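Local coordinates for EGF family domain-containing protein (Toxoplasma gondii, PDB 4Z80), which probably serves as an apical membrane antigen of the parasite that binds a RON2-like partner peptide at the moving junction during host-cell invasion, at residues A[24-29]-A[90-95]; A[253-259]-A[332-338]. Residue numbers count along the deposited sequence, not the author numbering.

Contact 1: A[24-29]-A[90-95]; sequences NHVDLI and MAAGAC
The two segments run roughly antiparallel, their end-to-end directions 143° apart; their CA atoms are nearest at H25 and A94, 4.9 Å. Residues 24-29 leave a short helix through an inverse gamma turn centred on H25 and extend into strand 27-30, edge strand of a three-stranded antiparallel sheet; residues 90-95 finish strand 89-91, partner of 60-62, and become loop. G93, at phi/psi 132/114, needs to be glycine: a CB would clash with the H25 ring and jam against the preceding carbonyl O. With chi1 t, that ring swings over G93, whose CA sits 3.6 Å from the ring centroid (CH-pi), while H25 ND1 accepts a hydrogen bond from C95 N at 3.1 Å. One water joins H25 NE2 to A92 O. A weak hydrogen bond links A94 N to V26 O (2.9 Å), and A94 CB packs 3.8 Å from V26 CG2. D27 OD1 hydrogen-bonds S61 OG; D27 OD2 salt-bridges R50. C95 is also disulfide-bonded to C344; as an acceptor, H25 ND1 carries no proton here.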
ATOM      1  N   ASN A  24       4.270   7.654 -15.955  1.00 12.27           N
ATOM      2  CA  ASN A  24       2.949   7.388 -15.387  1.00 12.44           C
ATOM      3  C   ASN A  24       2.941   6.978 -13.919  1.00 13.13           C
ATOM      4  O   ASN A  24       1.923   7.119 -13.259  1.00 12.35           O
ATOM      5  CB  ASN A  24       2.259   6.315 -16.230  1.00 11.44           C
ATOM      6  CG  ASN A  24       2.000   6.792 -17.645  1.00 14.47           C
ATOM      7  OD1 ASN A  24       1.962   7.996 -17.900  1.00 16.40           O
ATOM      8  ND2 ASN A  24       1.836   5.866 -18.567  1.00 13.24           N
ATOM      9  N   HIS A  25       4.076   6.506 -13.409  1.00 11.53           N
ATOM     10  CA  HIS A  25       4.200   6.172 -11.996  1.00  9.73           C
ATOM     11  C   HIS A  25       4.547   7.450 -11.249  1.00 12.28           C
ATOM     12  O   HIS A  25       5.699   7.696 -10.863  1.00 12.78           O
ATOM     13  CB  HIS A  25       5.255   5.087 -11.788  1.00 13.02           C
ATOM     14  CG  HIS A  25       5.245   4.480 -10.421  1.00 10.61           C
ATOM     15  ND1 HIS A  25       4.135   3.853  -9.897  1.00 12.77           N
ATOM     16  CD2 HIS A  25       6.216   4.368  -9.486  1.00 12.01           C
ATOM     17  CE1 HIS A  25       4.416   3.398  -8.692  1.00 11.12           C
ATOM     18  NE2 HIS A  25       5.675   3.693  -8.419  1.00 11.78           N
ATOM     19  N   VAL A  26       3.525   8.270 -11.053  1.00 12.84           N
ATOM     20  CA  VAL A  26       3.716   9.630 -10.601  1.00 11.99           C
ATOM     21  C   VAL A  26       3.343   9.798  -9.136  1.00 12.76           C
ATOM     22  O   VAL A  26       2.792   8.898  -8.500  1.00 13.02           O
ATOM     23  CB  VAL A  26       2.888  10.616 -11.447  1.00 13.36           C
ATOM     24  CG1 VAL A  26       3.245  10.486 -12.914  1.00 15.56           C
ATOM     25  CG2 VAL A  26       1.396  10.388 -11.261  1.00 14.37           C
ATOM     26  N   ASP A  27       3.668  10.974  -8.618  1.00 13.37           N
ATOM     27  CA  ASP A  27       3.282  11.383  -7.282  1.00 12.24           C
ATOM     28  C   ASP A  27       2.096  12.309  -7.421  1.00 16.01           C
ATOM     29  O   ASP A  27       2.259  13.460  -7.814  1.00 18.45           O
ATOM     30  CB  ASP A  27       4.439  12.099  -6.579  1.00 14.30           C
ATOM     31  CG  ASP A  27       4.094  12.527  -5.162  1.00 17.36           C
ATOM     32  OD1 ASP A  27       3.518  11.713  -4.410  1.00 16.25           O
ATOM     33  OD2 ASP A  27       4.416  13.676  -4.795  1.00 18.28           O
ATOM     34  N   LEU A  28       0.899  11.806  -7.155  1.00 15.22           N
ATOM     35  CA  LEU A  28      -0.277  12.650  -7.255  1.00 18.28           C
ATOM     36  C   LEU A  28      -0.887  12.895  -5.894  1.00 14.46           C
ATOM     37  O   LEU A  28      -0.674  12.140  -4.937  1.00 15.47           O
ATOM     38  CB  LEU A  28      -1.314  12.041  -8.202  1.00 18.84           C
ATOM     39  CG  LEU A  28      -2.090  10.781  -7.808  1.00 17.84           C
ATOM     40  CD1 LEU A  28      -3.277  11.063  -6.886  1.00 15.66           C
ATOM     41  CD2 LEU A  28      -2.591  10.078  -9.065  1.00 18.19           C
ATOM     42  N   ILE A  29      -1.622  13.995  -5.812  1.00 15.43           N
ATOM     43  CA  ILE A  29      -2.429  14.299  -4.650  1.00 15.46           C
ATOM     44  C   ILE A  29      -3.839  14.617  -5.141  1.00 16.34           C
ATOM     45  O   ILE A  29      -4.015  15.090  -6.269  1.00 16.43           O
ATOM     46  CB  ILE A  29      -1.853  15.472  -3.845  1.00 18.84           C
ATOM     47  CG1 ILE A  29      -1.591  16.656  -4.768  1.00 24.91           C
ATOM     48  CG2 ILE A  29      -0.558  15.055  -3.147  1.00 18.37           C
ATOM     49  CD1 ILE A  29      -1.628  17.956  -4.076  1.00 35.77           C
ATOM     50  N   MET A  90       5.477  10.176   2.877  1.00 12.20           N
ATOM     51  CA  MET A  90       4.431   9.183   2.646  1.00 10.84           C
ATOM     52  C   MET A  90       4.849   8.247   1.512  1.00 12.07           C
ATOM     53  O   MET A  90       5.620   8.631   0.630  1.00 11.55           O
ATOM     54  CB  MET A  90       3.088   9.858   2.327  1.00 11.98           C
ATOM     55  CG  MET A  90       3.076  10.725   1.091  1.00 11.67           C
ATOM     56  SD  MET A  90       1.507  11.628   0.990  1.00 14.68           S
ATOM     57  CE  MET A  90       1.729  12.430  -0.591  1.00 15.58           C
ATOM     58  N   ALA A  91       4.344   7.017   1.546  1.00 11.64           N
ATOM     59  CA  ALA A  91       4.545   6.072   0.458  1.00 11.19           C
ATOM     60  C   ALA A  91       3.862   6.608  -0.796  1.00 11.77           C
ATOM     61  O   ALA A  91       2.702   7.031  -0.745  1.00 13.55           O
ATOM     62  CB  ALA A  91       3.998   4.699   0.827  1.00 12.38           C
ATOM     63  N   ALA A  92       4.574   6.594  -1.918  1.00 10.87           N
ATOM     64  CA  ALA A  92       4.119   7.246  -3.144  1.00 11.66           C
ATOM     65  C   ALA A  92       4.349   6.356  -4.349  1.00 10.71           C
ATOM     66  O   ALA A  92       5.182   5.447  -4.314  1.00 11.32           O
ATOM     67  CB  ALA A  92       4.838   8.568  -3.333  1.00 15.11           C
ATOM     68  N   GLY A  93       3.611   6.652  -5.418  1.00 12.68           N
ATOM     69  CA  GLY A  93       3.704   5.928  -6.673  1.00 11.55           C
ATOM     70  C   GLY A  93       2.313   5.567  -7.149  1.00 11.24           C
ATOM     71  O   GLY A  93       1.626   4.775  -6.513  1.00 14.11           O
ATOM     72  N   ALA A  94       1.898   6.136  -8.272  1.00 10.99           N
ATOM     73  CA  ALA A  94       0.510   5.998  -8.721  1.00 11.42           C
ATOM     74  C   ALA A  94       0.119   4.619  -9.248  1.00 11.47           C
ATOM     75  O   ALA A  94      -1.070   4.310  -9.280  1.00 11.27           O
ATOM     76  CB  ALA A  94       0.215   7.034  -9.788  1.00 11.09           C
ATOM     77  N   CYS A  95       1.082   3.807  -9.673  1.00 11.81           N
ATOM     78  CA  CYS A  95       0.779   2.478 -10.209  1.00 10.07           C
ATOM     79  C   CYS A  95       0.830   1.413  -9.127  1.00 12.67           C
ATOM     80  O   CYS A  95       1.777   1.372  -8.348  1.00 12.57           O
ATOM     81  CB  CYS A  95       1.755   2.095 -11.321  1.00 11.72           C
ATOM     82  SG  CYS A  95       1.629   3.118 -12.802  1.00 14.75           S
TER
HETATM   83  O   HOH W   1       6.356   3.202  -5.598  1.00 12.36           O
HETATM   84  O   HOH W   2       0.914   8.668  -6.317  1.00 22.76           O

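Contact 2: A[253-259]-A[332-338]; sequences FECSILS and VTSHTRP
F253, S256 and S334 carry most of this contact, in which one side of helix 252-262 rests on the irregular loop between strand 329-332 and helix 340-343. The CA atoms come nearest at S256 and S334, 4.7 Å apart, with F253 and T336 6.0 Å apart. F253, chi1 t, lays a ring face on P338: P338 CA stands 3.8 Å from the ring centroid in a CH-pi contact, and F253 CZ meets P338 CB at 3.5 Å. At the ring edge, F253 CE1 lies 3.3 Å from T336 O. The helix is tied to C289 through C255, within the PAN-type apical membrane antigen region. S256 points its CB at the loop, 3.6 Å from V332 CG1 and 3.3 Å from T333 O; its hydroxyl, chi1 p, turns back to its own helix, S256 OG donating to F253 O at 2.6 Å. A water donates to both S256 OG and S334 O. S334 OG lies within hydrogen-bonding distance of S259 OG, 2.8 Å, which also hydrogen-bonds L278 O.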
ATOM      1  N   PHE A 253      -7.190  -0.334  -6.997  1.00 14.83           N
ATOM      2  CA  PHE A 253      -7.556   1.071  -6.872  1.00 13.79           C
ATOM      3  C   PHE A 253      -8.626   1.275  -5.797  1.00 14.18           C
ATOM      4  O   PHE A 253      -8.564   2.231  -5.023  1.00 14.21           O
ATOM      5  CB  PHE A 253      -8.045   1.652  -8.196  1.00 17.72           C
ATOM      6  CG  PHE A 253      -8.584   3.047  -8.059  1.00 16.80           C
ATOM      7  CD1 PHE A 253      -7.745   4.099  -7.725  1.00 16.38           C
ATOM      8  CD2 PHE A 253      -9.938   3.299  -8.213  1.00 17.92           C
ATOM      9  CE1 PHE A 253      -8.238   5.371  -7.568  1.00 14.36           C
ATOM     10  CE2 PHE A 253     -10.437   4.576  -8.063  1.00 19.87           C
ATOM     11  CZ  PHE A 253      -9.590   5.617  -7.736  1.00 18.69           C
ATOM     12  N   GLU A 254      -9.608   0.383  -5.741  1.00 15.48           N
ATOM     13  CA  GLU A 254     -10.625   0.483  -4.708  1.00 16.04           C
ATOM     14  C   GLU A 254      -9.999   0.342  -3.318  1.00 14.96           C
ATOM     15  O   GLU A 254     -10.426   0.987  -2.367  1.00 15.82           O
ATOM     16  CB  GLU A 254     -11.708  -0.566  -4.939  1.00 16.51           C
ATOM     17  CG  GLU A 254     -12.581  -0.278  -6.169  1.00 23.68           C
ATOM     18  CD  GLU A 254     -11.905  -0.602  -7.498  1.00 28.11           C
ATOM     19  OE1 GLU A 254     -10.888  -1.328  -7.511  1.00 21.05           O
ATOM     20  OE2 GLU A 254     -12.402  -0.125  -8.542  1.00 32.95           O
ATOM     21  N   CYS A 255      -8.955  -0.473  -3.214  1.00 14.71           N
ATOM     22  CA  CYS A 255      -8.236  -0.614  -1.955  1.00 14.99           C
ATOM     23  C   CYS A 255      -7.594   0.722  -1.561  1.00 14.49           C
ATOM     24  O   CYS A 255      -7.629   1.110  -0.390  1.00 14.74           O
ATOM     25  CB  CYS A 255      -7.193  -1.725  -2.084  1.00 17.56           C
ATOM     26  SG  CYS A 255      -6.318  -2.128  -0.559  1.00 19.32           S
ATOM     27  N   SER A 256      -7.030   1.443  -2.530  1.00 12.40           N
ATOM     28  CA  SER A 256      -6.446   2.762  -2.242  1.00 13.10           C
ATOM     29  C   SER A 256      -7.507   3.746  -1.725  1.00 13.96           C
ATOM     30  O   SER A 256      -7.203   4.606  -0.896  1.00 13.84           O
ATOM     31  CB  SER A 256      -5.737   3.345  -3.478  1.00 15.52           C
ATOM     32  OG  SER A 256      -6.641   3.881  -4.439  1.00 14.54           O
ATOM     33  N   ILE A 257      -8.749   3.611  -2.194  1.00 14.47           N
ATOM     34  CA  ILE A 257      -9.818   4.496  -1.747  1.00 14.05           C
ATOM     35  C   ILE A 257     -10.089   4.276  -0.262  1.00 10.48           C
ATOM     36  O   ILE A 257     -10.358   5.229   0.474  1.00 14.32           O
ATOM     37  CB  ILE A 257     -11.120   4.278  -2.563  1.00 11.96           C
ATOM     38  CG1 ILE A 257     -10.946   4.825  -3.987  1.00 15.92           C
ATOM     39  CG2 ILE A 257     -12.332   4.945  -1.875  1.00 16.80           C
ATOM     40  CD1 ILE A 257     -12.121   4.529  -4.924  1.00 19.07           C
ATOM     41  N   LEU A 258     -10.033   3.025   0.191  1.00 13.45           N
ATOM     42  CA  LEU A 258     -10.205   2.758   1.613  1.00 12.23           C
ATOM     43  C   LEU A 258      -9.178   3.552   2.421  1.00 13.74           C
ATOM     44  O   LEU A 258      -9.510   4.148   3.438  1.00 13.01           O
ATOM     45  CB  LEU A 258     -10.090   1.259   1.920  1.00 15.15           C
ATOM     46  CG  LEU A 258     -10.269   0.874   3.394  1.00 13.74           C
ATOM     47  CD1 LEU A 258     -11.648   1.292   3.920  1.00 17.10           C
ATOM     48  CD2 LEU A 258     -10.054  -0.620   3.595  1.00 14.12           C
ATOM     49  N   SER A 259      -7.932   3.593   1.954  1.00 13.02           N
ATOM     50  CA  SER A 259      -6.916   4.399   2.626  1.00 12.02           C
ATOM     51  C   SER A 259      -7.200   5.892   2.565  1.00 12.49           C
ATOM     52  O   SER A 259      -7.147   6.586   3.579  1.00 14.64           O
ATOM     53  CB  SER A 259      -5.532   4.141   2.025  1.00 13.95           C
ATOM     54  OG  SER A 259      -4.648   5.188   2.422  1.00 13.67           O
ATOM     55  N   VAL A 332      -0.051  -1.074  -2.785  1.00 12.05           N
ATOM     56  CA  VAL A 332      -0.898  -0.006  -3.288  1.00 12.14           C
ATOM     57  C   VAL A 332      -0.704   1.247  -2.453  1.00 13.24           C
ATOM     58  O   VAL A 332      -0.888   1.203  -1.245  1.00 14.49           O
ATOM     59  CB  VAL A 332      -2.380  -0.441  -3.220  1.00 14.98           C
ATOM     60  CG1 VAL A 332      -3.308   0.672  -3.627  1.00 19.40           C
ATOM     61  CG2 VAL A 332      -2.598  -1.683  -4.085  1.00 16.80           C
ATOM     62  N   THR A 333      -0.352   2.367  -3.070  1.00 11.39           N
ATOM     63  CA  THR A 333      -0.294   3.611  -2.315  1.00 11.75           C
ATOM     64  C   THR A 333      -1.666   4.282  -2.262  1.00 14.16           C
ATOM     65  O   THR A 333      -2.568   3.987  -3.055  1.00 13.28           O
ATOM     66  CB  THR A 333       0.739   4.595  -2.888  1.00 12.92           C
ATOM     67  OG1 THR A 333       0.262   5.160  -4.114  1.00 14.81           O
ATOM     68  CG2 THR A 333       2.074   3.898  -3.123  1.00 14.53           C
ATOM     69  N   SER A 334      -1.809   5.187  -1.310  1.00 12.15           N
ATOM     70  CA  SER A 334      -3.067   5.889  -1.097  1.00 12.00           C
ATOM     71  C   SER A 334      -3.440   6.694  -2.332  1.00 13.45           C
ATOM     72  O   SER A 334      -4.620   6.923  -2.607  1.00 15.80           O
ATOM     73  CB  SER A 334      -2.944   6.793   0.131  1.00 13.18           C
ATOM     74  OG  SER A 334      -4.200   7.296   0.563  1.00 13.72           O
ATOM     75  N   HIS A 335      -2.426   7.106  -3.084  1.00 11.14           N
ATOM     76  CA  HIS A 335      -2.614   7.928  -4.269  1.00 13.47           C
ATOM     77  C   HIS A 335      -2.414   7.103  -5.544  1.00 12.38           C
ATOM     78  O   HIS A 335      -1.577   7.409  -6.389  1.00 15.04           O
ATOM     79  CB  HIS A 335      -1.658   9.122  -4.224  1.00 12.10           C
ATOM     80  CG  HIS A 335      -1.933  10.076  -3.098  1.00 12.62           C
ATOM     81  ND1 HIS A 335      -1.157  10.136  -1.959  1.00 13.75           N
ATOM     82  CD2 HIS A 335      -2.895  11.018  -2.947  1.00 13.67           C
ATOM     83  CE1 HIS A 335      -1.632  11.072  -1.154  1.00 14.54           C
ATOM     84  NE2 HIS A 335      -2.691  11.618  -1.729  1.00 13.83           N
ATOM     85  N   THR A 336      -3.202   6.045  -5.670  1.00 12.59           N
ATOM     86  CA  THR A 336      -3.202   5.225  -6.867  1.00 11.49           C
ATOM     87  C   THR A 336      -4.050   5.906  -7.943  1.00 12.09           C
ATOM     88  O   THR A 336      -5.128   6.422  -7.639  1.00 14.18           O
ATOM     89  CB  THR A 336      -3.743   3.826  -6.548  1.00 13.21           C
ATOM     90  OG1 THR A 336      -2.839   3.165  -5.646  1.00 12.93           O
ATOM     91  CG2 THR A 336      -3.898   2.978  -7.800  1.00 12.69           C
ATOM     92  N   ARG A 337      -3.581   5.911  -9.188  1.00 11.54           N
ATOM     93  CA  ARG A 337      -4.294   6.616 -10.250  1.00 12.05           C
ATOM     94  C   ARG A 337      -5.465   5.749 -10.737  1.00 11.75           C
ATOM     95  O   ARG A 337      -5.338   4.536 -10.881  1.00 12.88           O
ATOM     96  CB  ARG A 337      -3.348   7.009 -11.400  1.00 12.43           C
ATOM     97  CG  ARG A 337      -2.552   5.882 -12.079  1.00 12.34           C
ATOM     98  CD  ARG A 337      -1.529   6.456 -13.064  1.00 12.99           C
ATOM     99  NE  ARG A 337      -2.180   7.345 -14.031  1.00 13.31           N
ATOM    100  CZ  ARG A 337      -1.595   8.345 -14.681  1.00 14.57           C
ATOM    101  NH1 ARG A 337      -0.307   8.625 -14.512  1.00 13.94           N
ATOM    102  NH2 ARG A 337      -2.312   9.074 -15.521  1.00 15.06           N
ATOM    103  N   PRO A 338      -6.628   6.378 -10.945  1.00 13.77           N
ATOM    104  CA  PRO A 338      -7.849   5.626 -11.248  1.00 15.48           C
ATOM    105  C   PRO A 338      -7.860   5.064 -12.664  1.00 16.38           C
ATOM    106  O   PRO A 338      -8.686   4.198 -12.978  1.00 17.09           O
ATOM    107  CB  PRO A 338      -8.954   6.674 -11.055  1.00 15.57           C
ATOM    108  CG  PRO A 338      -8.299   7.965 -11.293  1.00 19.69           C
ATOM    109  CD  PRO A 338      -6.893   7.815 -10.775  1.00 14.90           C
TER
HETATM  110  O   HOH W   3      -7.457   6.498  -3.592  1.00 15.52           O

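Overall arrangement
Both contacts lie deep in the chain, their centres 10 Å apart, and every touching residue is buried. They share no segment but meet directly: G93 O pairs with T333 OG1 and N24 O with R337 NH1, both probable hydrogen bonds, while A94 O packs on T336 CG2. The loop 332-338 therefore lies against contact 1 as well as helix 252-262. Contact 1 joins two strand-and-loop segments chiefly through a histidine that accepts a hydrogen bond from a backbone NH; contact 2 sets a helix on a loop through an aromatic ring over proline and a pair of serines. Each includes a disulfide cysteine, C95 in contact 1 and C255 in contact 2, and each has bridging water.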